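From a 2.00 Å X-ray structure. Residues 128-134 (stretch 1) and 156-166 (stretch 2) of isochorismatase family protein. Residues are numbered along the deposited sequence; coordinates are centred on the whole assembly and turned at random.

Stretch 1, residues 128-134: TCLMTPK
Stretch 2 (156-166) IWAGRFLTFLS

Parallel strands pair through a zigzag in which one strand's residue bonds to both flanks of its partner, and the contact between residues 128-134 and 156-166 of this isochorismatase family protein is a compact example. Three backbone hydrogen bonds fix the register: T163 N to C129 O (3.1 Å), M131 N to T163 O (3.1 Å) and L165 N to M131 O, the shortest at 2.8 Å and nearly linear at 171°. L130 thus lies beside T163 and M131 beside F164, with CA-CA separations of 4.9 and 4.8 Å. Extended backbones (phi/psi -133/157 at L130, -149/137 at M131, -111/133 at T163, -77/133 at F164) let the same carbonyls also receive CA-H groups: L162 CA lies 3.2 Å from C129 O, L130 CA 3.3 Å from T163 O, and F164 CA 3.3 Å from M131 O.

Water extends the ladder at its start. One molecule accepts from C129 N (2.9 Å) and donates to F161 O (2.7 Å); another donates to C129 O (2.6 Å) and lies 2.7 Å from T163 OG1.

Packing follows the alternation of the strands. On the face carrying L130 and T163, L130 (m, t) places CD2 4.0 Å from T163 CB and 4.1 Å from CD2 of L165 (m, t). The face of M131 and F164 is richer. Selenomethionine M131, with chi1 and chi2 both t and chi3 at -93°, brings SE within 3.5 Å of both W157 CZ3 and F164 CE1, oblique to each ring; its CB meets L162 CD2 at 3.9 Å. L162, in the p, p rotamer, also sets its CB 3.6 Å from C129 CB. Beyond the ladder, P133 closes the contact, its CG 3.9 Å from F164 CD1 and its CD 3.3 Å from L165 O.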

# COMPACT_ATOMS: atom_id res chain seq x y z
N THR D 128 -14.48 -4.11 2.49
CA THR D 128 -14.95 -2.73 2.48
C THR D 128 -14.28 -1.95 3.61
O THR D 128 -14.41 -2.32 4.77
CB THR D 128 -16.54 -2.69 2.53
OG1 THR D 128 -17.03 -3.40 1.38
CG2 THR D 128 -17.05 -1.24 2.56
N CYS D 129 -13.52 -0.90 3.29
CA CYS D 129 -12.74 -0.23 4.34
C CYS D 129 -13.34 1.12 4.66
O CYS D 129 -13.84 1.81 3.75
CB CYS D 129 -11.27 -0.10 3.93
SG CYS D 129 -10.57 -1.75 3.68
N LEU D 130 -13.28 1.45 5.96
CA LEU D 130 -13.80 2.70 6.54
C LEU D 130 -12.74 3.28 7.47
O LEU D 130 -11.92 2.55 7.97
CB LEU D 130 -15.04 2.42 7.39
CG LEU D 130 -16.19 1.69 6.66
CD1 LEU D 130 -17.22 1.31 7.70
CD2 LEU D 130 -16.79 2.49 5.50
N MSE D 131 -12.79 4.57 7.73
CA MSE D 131 -11.91 5.19 8.69
C MSE D 131 -12.56 6.40 9.38
O MSE D 131 -13.17 7.23 8.73
CB MSE D 131 -10.66 5.67 7.99
CG MSE D 131 -9.65 6.26 8.95
SE MSE D 131 -7.87 6.45 8.09
CE MSE D 131 -7.05 4.75 8.61
N THR D 132 -12.39 6.51 10.69
CA THR D 132 -12.78 7.73 11.40
C THR D 132 -11.63 8.71 11.20
O THR D 132 -10.46 8.37 11.43
CB THR D 132 -13.06 7.42 12.91
OG1 THR D 132 -14.23 6.62 13.00
CG2 THR D 132 -13.24 8.68 13.76
N PRO D 133 -11.95 9.94 10.79
CA PRO D 133 -10.91 10.96 10.69
C PRO D 133 -10.08 11.09 11.97
O PRO D 133 -10.60 10.87 13.06
CB PRO D 133 -11.75 12.25 10.46
CG PRO D 133 -12.92 11.74 9.67
CD PRO D 133 -13.27 10.48 10.41
N LYS D 134 -8.81 11.46 11.83
CA LYS D 134 -7.89 11.66 12.97
C LYS D 134 -7.66 10.46 13.87
O LYS D 134 -7.65 10.57 15.11
CB LYS D 134 -8.28 12.90 13.77
CG LYS D 134 -8.38 14.13 12.87
CD LYS D 134 -8.87 15.36 13.65
CE LYS D 134 -8.19 16.61 13.08
NZ LYS D 134 -8.04 17.67 14.17
N ILE D 156 -4.58 9.98 -0.19
CA ILE D 156 -4.55 8.82 -1.10
C ILE D 156 -5.68 7.81 -0.77
O ILE D 156 -6.32 7.26 -1.65
CB ILE D 156 -3.21 8.07 -1.01
CG1 ILE D 156 -2.04 8.96 -1.49
CG2 ILE D 156 -3.28 6.76 -1.84
CD1 ILE D 156 -0.68 8.32 -1.15
N TRP D 157 -5.89 7.53 0.51
CA TRP D 157 -6.86 6.53 0.90
C TRP D 157 -8.32 6.96 0.61
O TRP D 157 -9.13 6.13 0.22
CB TRP D 157 -6.76 6.25 2.39
CG TRP D 157 -5.34 5.86 2.87
CD1 TRP D 157 -4.31 5.24 2.15
CD2 TRP D 157 -4.87 6.00 4.19
NE1 TRP D 157 -3.20 5.06 2.98
CE2 TRP D 157 -3.54 5.47 4.25
CE3 TRP D 157 -5.45 6.53 5.36
CZ2 TRP D 157 -2.76 5.51 5.41
CZ3 TRP D 157 -4.69 6.55 6.54
CH2 TRP D 157 -3.31 6.01 6.55
N ALA D 158 -8.62 8.23 0.79
CA ALA D 158 -10.03 8.72 0.68
C ALA D 158 -10.59 8.36 -0.67
O ALA D 158 -10.03 8.76 -1.70
CB ALA D 158 -10.09 10.21 0.90
N GLY D 159 -11.65 7.56 -0.67
CA GLY D 159 -12.33 7.28 -1.93
C GLY D 159 -11.72 6.12 -2.69
O GLY D 159 -12.42 5.21 -3.15
N ARG D 160 -10.38 6.05 -2.78
CA ARG D 160 -9.87 4.93 -3.55
C ARG D 160 -9.71 3.63 -2.80
O ARG D 160 -9.94 2.55 -3.37
CB ARG D 160 -8.66 5.34 -4.37
CG ARG D 160 -7.50 5.57 -3.60
CD ARG D 160 -6.26 5.39 -4.46
NE ARG D 160 -6.22 6.25 -5.64
CZ ARG D 160 -6.33 7.57 -5.69
NH1 ARG D 160 -6.55 8.34 -4.61
NH2 ARG D 160 -6.22 8.14 -6.88
N PHE D 161 -9.43 3.70 -1.50
CA PHE D 161 -9.35 2.47 -0.74
C PHE D 161 -10.41 2.36 0.35
O PHE D 161 -10.71 1.24 0.81
CB PHE D 161 -7.97 2.29 -0.03
CG PHE D 161 -6.79 2.22 -0.99
CD1 PHE D 161 -6.57 1.10 -1.77
CD2 PHE D 161 -5.90 3.27 -1.09
CE1 PHE D 161 -5.50 1.05 -2.68
CE2 PHE D 161 -4.82 3.23 -1.99
CZ PHE D 161 -4.64 2.13 -2.81
N LEU D 162 -10.89 3.51 0.83
CA LEU D 162 -11.78 3.53 2.01
C LEU D 162 -12.68 4.77 1.97
O LEU D 162 -12.49 5.67 1.15
CB LEU D 162 -10.99 3.41 3.35
CG LEU D 162 -9.89 4.47 3.68
CD1 LEU D 162 -10.53 5.85 4.00
CD2 LEU D 162 -9.09 3.98 4.89
N THR D 163 -13.69 4.79 2.82
CA THR D 163 -14.51 5.97 3.00
C THR D 163 -14.22 6.52 4.36
O THR D 163 -14.31 5.78 5.34
CB THR D 163 -16.04 5.56 2.98
OG1 THR D 163 -16.34 4.84 1.78
CG2 THR D 163 -16.96 6.83 3.07
N PHE D 164 -13.99 7.84 4.46
CA PHE D 164 -13.92 8.48 5.76
C PHE D 164 -15.30 8.67 6.31
O PHE D 164 -16.18 9.11 5.60
CB PHE D 164 -13.20 9.82 5.69
CG PHE D 164 -11.68 9.63 5.75
CD1 PHE D 164 -11.04 9.58 6.97
CD2 PHE D 164 -10.96 9.47 4.58
CE1 PHE D 164 -9.61 9.32 7.04
CE2 PHE D 164 -9.54 9.27 4.61
CZ PHE D 164 -8.90 9.22 5.85
N LEU D 165 -15.47 8.30 7.58
CA LEU D 165 -16.74 8.39 8.24
C LEU D 165 -17.07 9.82 8.66
O LEU D 165 -16.16 10.63 8.90
CB LEU D 165 -16.71 7.45 9.45
CG LEU D 165 -16.63 5.96 9.03
CD1 LEU D 165 -16.56 5.10 10.28
CD2 LEU D 165 -17.79 5.52 8.14
N SER D 166 -18.38 10.12 8.69
CA SER D 166 -18.93 11.29 9.39
C SER D 166 -19.09 10.99 10.90
O SER D 166 -19.27 9.81 11.32
CB SER D 166 -20.33 11.70 8.79
OG SER D 166 -20.43 11.54 7.34
O HOH W 1 -13.10 -0.08 0.56
O HOH W 2 -15.69 2.25 1.91